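Local coordinates for protein putative tRNA (Adenine(37)-N6)-methyltransferase (Pseudomonas aeruginosa, PDB 7BTU) that probably methylates the N6-threonylcarbamoyladenosine at position 37 of certain tRNAs, with S-adenosyl-L-methionine as the methyl donor, at residues Q107-R111 and L122-L127; G160-W165 and I188-A193. All blocks are in the same frame, centred on the assembly; numbering follows the deposited sequence. Where two conformers were deposited one is given.

Interaction 1 of 2, residues Q107-R111 and L122-L127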
loop_
_atom_site.group_PDB
_atom_site.type_symbol
_atom_site.label_atom_id
_atom_site.label_comp_id
_atom_site.label_asym_id
_atom_site.label_seq_id
_atom_site.Cartn_x
_atom_site.Cartn_y
_atom_site.Cartn_z
ATOM N N GLN B 107 -1.563 -3.820 5.049
ATOM C CA GLN B 107 -1.745 -3.693 3.616
ATOM C C GLN B 107 -1.004 -4.857 2.993
ATOM O O GLN B 107 0.004 -5.308 3.541
ATOM C CB GLN B 107 -1.197 -2.400 3.080
ATOM C CG GLN B 107 0.310 -2.314 3.353
ATOM C CD GLN B 107 0.910 -1.024 2.890
ATOM O OE1 GLN B 107 0.329 0.064 3.071
ATOM N NE2 GLN B 107 2.062 -1.133 2.240
ATOM N N SER B 108 -1.547 -5.398 1.907
ATOM C CA SER B 108 -0.735 -6.380 1.219
ATOM C C SER B 108 -1.048 -6.354 -0.278
ATOM O O SER B 108 -2.171 -6.027 -0.695
ATOM C CB SER B 108 -0.921 -7.755 1.843
ATOM O OG SER B 108 -2.001 -8.445 1.311
ATOM N N VAL B 109 -0.026 -6.669 -1.086
ATOM C CA VAL B 109 -0.196 -6.776 -2.535
ATOM C C VAL B 109 -0.232 -8.251 -2.852
ATOM O O VAL B 109 0.583 -9.026 -2.324
ATOM C CB VAL B 109 0.894 -6.027 -3.329
ATOM C CG1 VAL B 109 2.291 -6.331 -2.827
ATOM C CG2 VAL B 109 0.801 -6.382 -4.834
ATOM N N VAL B 110 -1.230 -8.655 -3.653
ATOM C CA VAL B 110 -1.451 -10.065 -3.924
ATOM C C VAL B 110 -1.744 -10.195 -5.399
ATOM O O VAL B 110 -2.307 -9.297 -6.013
ATOM C CB VAL B 110 -2.601 -10.606 -3.004
ATOM C CG1 VAL B 110 -3.903 -9.942 -3.295
ATOM C CG2 VAL B 110 -2.750 -12.087 -3.055
ATOM N N ARG B 111 -1.405 -11.343 -5.954
ATOM C CA ARG B 111 -1.720 -11.626 -7.341
ATOM C C ARG B 111 -3.199 -11.965 -7.462
ATOM O O ARG B 111 -3.723 -12.778 -6.688
ATOM C CB ARG B 111 -0.875 -12.814 -7.840
ATOM C CG ARG B 111 -1.196 -13.125 -9.310
ATOM C CD ARG B 111 -0.376 -12.229 -10.185
ATOM N NE ARG B 111 -0.151 -12.832 -11.502
ATOM C CZ ARG B 111 -1.058 -12.801 -12.466
ATOM N NH1 ARG B 111 -2.230 -12.185 -12.247
ATOM N NH2 ARG B 111 -0.794 -13.375 -13.646
ATOM N N LEU B 122 -7.035 -15.483 -5.401
ATOM C CA LEU B 122 -5.768 -14.862 -5.090
ATOM C C LEU B 122 -4.659 -15.926 -5.079
ATOM O O LEU B 122 -4.902 -17.097 -4.774
ATOM C CB LEU B 122 -5.798 -14.162 -3.697
ATOM C CG LEU B 122 -7.020 -13.249 -3.547
ATOM C CD1 LEU B 122 -7.157 -12.717 -2.083
ATOM C CD2 LEU B 122 -6.946 -12.131 -4.618
ATOM N N SER B 123 -3.434 -15.486 -5.344
ATOM C CA SER B 123 -2.277 -16.376 -5.238
ATOM C C SER B 123 -1.119 -15.557 -4.734
ATOM O O SER B 123 -1.138 -14.316 -4.792
ATOM C CB SER B 123 -1.921 -17.035 -6.577
ATOM O OG SER B 123 -1.461 -16.028 -7.434
ATOM N N GLY B 124 -0.134 -16.265 -4.181
ATOM C CA GLY B 124 0.922 -15.545 -3.519
ATOM C C GLY B 124 0.417 -14.829 -2.296
ATOM O O GLY B 124 0.907 -13.744 -1.982
ATOM N N ILE B 125 -0.517 -15.418 -1.591
ATOM C CA ILE B 125 -1.218 -14.704 -0.531
ATOM C C ILE B 125 -0.339 -14.675 0.722
ATOM O O ILE B 125 0.496 -15.558 0.939
ATOM C CB ILE B 125 -2.580 -15.403 -0.279
ATOM C CG1 ILE B 125 -3.603 -14.448 0.358
ATOM C CG2 ILE B 125 -2.448 -16.708 0.569
ATOM C CD1 ILE B 125 -4.957 -15.065 0.448
ATOM N N ASP B 126 -0.508 -13.636 1.564
ATOM C CA ASP B 126 0.203 -13.576 2.833
ATOM C C ASP B 126 -0.738 -13.292 3.991
ATOM O O ASP B 126 -0.319 -12.669 4.968
ATOM C CB ASP B 126 1.314 -12.524 2.792
ATOM C CG ASP B 126 0.791 -11.081 2.614
ATOM O OD1 ASP B 126 -0.444 -10.876 2.386
ATOM O OD2 ASP B 126 1.640 -10.143 2.682
ATOM N N LEU B 127 -2.020 -13.615 3.848
ATOM C CA LEU B 127 -3.026 -13.289 4.853
ATOM C C LEU B 127 -3.536 -14.545 5.516
ATOM O O LEU B 127 -3.794 -15.537 4.840
ATOM C CB LEU B 127 -4.222 -12.532 4.226
ATOM C CG LEU B 127 -3.818 -11.182 3.626
ATOM C CD1 LEU B 127 -5.010 -10.533 2.970
ATOM C CD2 LEU B 127 -3.261 -10.275 4.715
HETATM O O HOH W 1 1.140 -8.021 4.133
HETATM O O HOH W 2 0.456 -11.301 -0.717
HETATM O O HOH W 3 2.433 -8.885 0.028
#
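Val-110 meets the end of strand 119-123 and the residues just after it with its two methyl groups. Its CB points at that segment. CG2 lies anti to the backbone N, and this carries it in among several partners. Val-110 CG2 sits 3.3 Å from Ser-123 O and 3.7 Å from Leu-122 CB, and it also touches Ile-125 CA. Val-110 CG1, between the backbone N and the carbonyl carbon (chi1 64°), reaches Leu-122 CD2 at 4.0 Å. The Val-110 and Leu-122 side chains cross at about a right angle. Next to them, Arg-111 and Ser-123 form an antiparallel hydrogen-bonded pair. Ser-123 N donates to Arg-111 O at 3.0 Å, and Arg-111 N donates back to Ser-123 O. Ser-123 OG lies against Arg-111 CB, and its polar partner is Glu-113. The guanidinium of Arg-111 leads away to Ser-60 O.

Beyond Gly-124 the chains separate, and polar groups and water take over. Ser-108 OG donates to Asp-126 OD1 at 3.1 Å, on the syn lone pair. Water 1 joins Asp-126 OD2 to Gln-107 O, with 2.6 Å between the water and OD2. Water 2 lies 2.8 Å from both Val-109 O and Gly-124 O. Gly-124 has a positive phi of 66°, which favours glycine where the strand ends. The arrangement is a beta hairpin of the N-terminal domain barrel whose second strand leaves the ladder early, with water filling in between the diverging chains.

Interaction 2 of 2, residues G160-W165 and I188-A193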
loop_
_atom_site.group_PDB
_atom_site.type_symbol
_atom_site.label_atom_id
_atom_site.label_comp_id
_atom_site.label_asym_id
_atom_site.label_seq_id
_atom_site.Cartn_x
_atom_site.Cartn_y
_atom_site.Cartn_z
ATOM N N GLY B 160 16.929 -18.968 0.213
ATOM C CA GLY B 160 15.870 -19.965 0.096
ATOM C C GLY B 160 16.564 -21.316 0.195
ATOM O O GLY B 160 17.652 -21.507 -0.355
ATOM N N ILE B 161 15.904 -22.274 0.847
ATOM C CA ILE B 161 16.518 -23.539 1.263
ATOM C C ILE B 161 15.967 -24.622 0.359
ATOM O O ILE B 161 14.775 -24.601 0.023
ATOM C CB ILE B 161 16.184 -23.866 2.741
ATOM C CG1 ILE B 161 16.276 -22.630 3.625
ATOM C CG2 ILE B 161 17.050 -24.966 3.327
ATOM C CD1 ILE B 161 15.696 -22.829 5.035
ATOM N N ALA B 162 16.816 -25.590 0.014
ATOM C CA ALA B 162 16.366 -26.752 -0.736
ATOM C C ALA B 162 15.417 -27.587 0.119
ATOM O O ALA B 162 15.585 -27.694 1.347
ATOM C CB ALA B 162 17.553 -27.616 -1.154
ATOM N N VAL B 163 14.477 -28.237 -0.552
ATOM C CA VAL B 163 13.468 -29.073 0.079
ATOM C C VAL B 163 13.467 -30.434 -0.603
ATOM O O VAL B 163 13.215 -30.511 -1.803
ATOM C CB VAL B 163 12.073 -28.440 -0.026
ATOM C CG1 VAL B 163 11.019 -29.452 0.475
ATOM C CG2 VAL B 163 12.017 -27.114 0.780
ATOM N N GLU B 164 13.653 -31.508 0.163
ATOM C CA GLU B 164 13.448 -32.869 -0.347
ATOM C C GLU B 164 12.265 -33.505 0.388
ATOM O O GLU B 164 11.780 -32.989 1.397
ATOM C CB GLU B 164 14.720 -33.733 -0.201
ATOM C CG GLU B 164 15.106 -33.854 1.223
ATOM C CD GLU B 164 16.239 -34.850 1.478
ATOM O OE1 GLU B 164 16.232 -35.444 2.583
ATOM O OE2 GLU B 164 17.087 -35.038 0.575
ATOM N N TRP B 165 11.805 -34.640 -0.127
ATOM C CA TRP B 165 10.563 -35.293 0.286
ATOM C C TRP B 165 10.809 -36.737 0.682
ATOM O O TRP B 165 11.480 -37.460 -0.062
ATOM C CB TRP B 165 9.581 -35.315 -0.895
ATOM C CG TRP B 165 9.014 -33.961 -1.219
ATOM C CD1 TRP B 165 9.569 -32.978 -1.999
ATOM C CD2 TRP B 165 7.744 -33.469 -0.762
ATOM N NE1 TRP B 165 8.712 -31.857 -2.003
ATOM C CE2 TRP B 165 7.586 -32.167 -1.275
ATOM C CE3 TRP B 165 6.753 -34.002 0.079
ATOM C CZ2 TRP B 165 6.459 -31.410 -1.022
ATOM C CZ3 TRP B 165 5.621 -33.235 0.354
ATOM C CH2 TRP B 165 5.500 -31.940 -0.181
ATOM N N ILE B 188 3.732 -26.607 -0.013
ATOM C CA ILE B 188 4.625 -27.044 1.069
ATOM C C ILE B 188 6.061 -26.685 0.723
ATOM O O ILE B 188 6.786 -26.086 1.520
ATOM C CB ILE B 188 4.452 -28.550 1.356
ATOM C CG1 ILE B 188 3.093 -28.826 2.027
ATOM C CG2 ILE B 188 5.664 -29.090 2.220
ATOM C CD1 ILE B 188 2.735 -30.359 2.199
ATOM N N GLU B 189 6.474 -27.006 -0.504
ATOM C CA GLU B 189 7.825 -26.698 -0.939
ATOM C C GLU B 189 8.098 -25.195 -0.880
ATOM O O GLU B 189 9.177 -24.773 -0.441
ATOM C CB GLU B 189 8.010 -27.243 -2.359
ATOM C CG GLU B 189 9.260 -26.859 -3.053
ATOM C CD GLU B 189 9.845 -28.024 -3.835
ATOM O OE1 GLU B 189 9.183 -29.096 -3.900
ATOM O OE2 GLU B 189 10.986 -27.885 -4.333
ATOM N N GLN B 190 7.151 -24.369 -1.368
ATOM C CA GLN B 190 7.407 -22.941 -1.418
ATOM C C GLN B 190 7.424 -22.329 -0.028
ATOM O O GLN B 190 8.168 -21.389 0.220
ATOM C CB GLN B 190 6.362 -22.226 -2.291
ATOM C CG GLN B 190 6.570 -22.580 -3.774
ATOM C CD GLN B 190 5.358 -22.328 -4.611
ATOM O OE1 GLN B 190 4.516 -21.483 -4.270
ATOM N NE2 GLN B 190 5.262 -23.042 -5.747
ATOM N N CYS B 191 6.568 -22.831 0.878
ATOM C CA CYS B 191 6.525 -22.370 2.275
ATOM C C CYS B 191 7.790 -22.769 3.034
ATOM O O CYS B 191 8.355 -21.981 3.814
ATOM C CB CYS B 191 5.284 -22.984 2.966
ATOM S SG CYS B 191 5.076 -22.749 4.788
ATOM N N LEU B 192 8.211 -24.025 2.873
ATOM C CA LEU B 192 9.346 -24.519 3.634
ATOM C C LEU B 192 10.636 -23.895 3.152
ATOM O O LEU B 192 11.530 -23.616 3.973
ATOM C CB LEU B 192 9.421 -26.056 3.551
ATOM C CG LEU B 192 8.278 -26.716 4.359
ATOM C CD1 LEU B 192 8.371 -28.231 4.365
ATOM C CD2 LEU B 192 8.304 -26.183 5.770
ATOM N N ALA B 193 10.759 -23.635 1.843
ATOM C CA ALA B 193 12.001 -23.015 1.382
ATOM C C ALA B 193 12.290 -21.681 2.067
ATOM O O ALA B 193 13.458 -21.285 2.144
ATOM C CB ALA B 193 11.983 -22.791 -0.121
HETATM O O HOH W 4 13.660 -27.359 -3.375
#
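Trp-165 and Glu-189 meet at the edge of the indole. Glu-189 OE1 lies in the ring plane, 3.4 Å from Trp-165 NE1. The bond is weak by its length but nearly straight, at 170°. The carboxylate is turned 42° from the ring plane. Glu-189 CG is anti to its backbone N, and the chain then bends at chi2 (139°), which brings the carboxylate alongside the strand. Its other oxygen, OE2, accepts from water 4, which in turn accepts from Val-163 N. The far end of the indole packs on Ile-188, with Trp-165 CH2 3.7 Å from Ile-188 CG2.

Val-163 points at the helix. Val-163 CG2 packs 3.9 Å from Leu-192 CB and also touches Ala-193 N. The opposite end of the contact is held by backbone. Ile-161 N donates to Ala-193 O at 2.9 Å, in the carbonyl plane and on a lone pair. Ile-161 CG1 lies 3.5 Å from Ala-193 O. Ala-193 CB in turn rests 3.3 Å from Ile-161 O.

Helix 184-193 thus packs obliquely against strand 162-165, an outermost strand of its sheet within the chain. The chemistry is mixed. An apolar middle follows the backbone bond, and at the Trp-165 end the glutamate bond lies beside indole packing on Ile-188. Both partners donate to the carboxylate, consistent with an ionised Glu-189, though the weak indole bond probably adds little.

In the fold
The two contacts follow one another along the chain, and interaction 1 closes before interaction 2 opens. Their centres are 19 Å apart and their nearest atoms about 7 Å apart, so they do not touch. They share no sheet. Interaction 1 belongs to the hairpin of strands 105-116 and 119-123, in the antiparallel barrel of the N-terminal domain. Interaction 2 lies in the C-terminal domain, where helix 184-193 packs on a mixed sheet. Gln-190 of that helix bonds to Ala-36 N, and Ile-125 is backbone hydrogen-bonded to Ala-37, the next residue. This suggests that the two domains meet near both contacts. The second subunit touches Gln-107 and Val-109 in interaction 1 but neither segment of interaction 2.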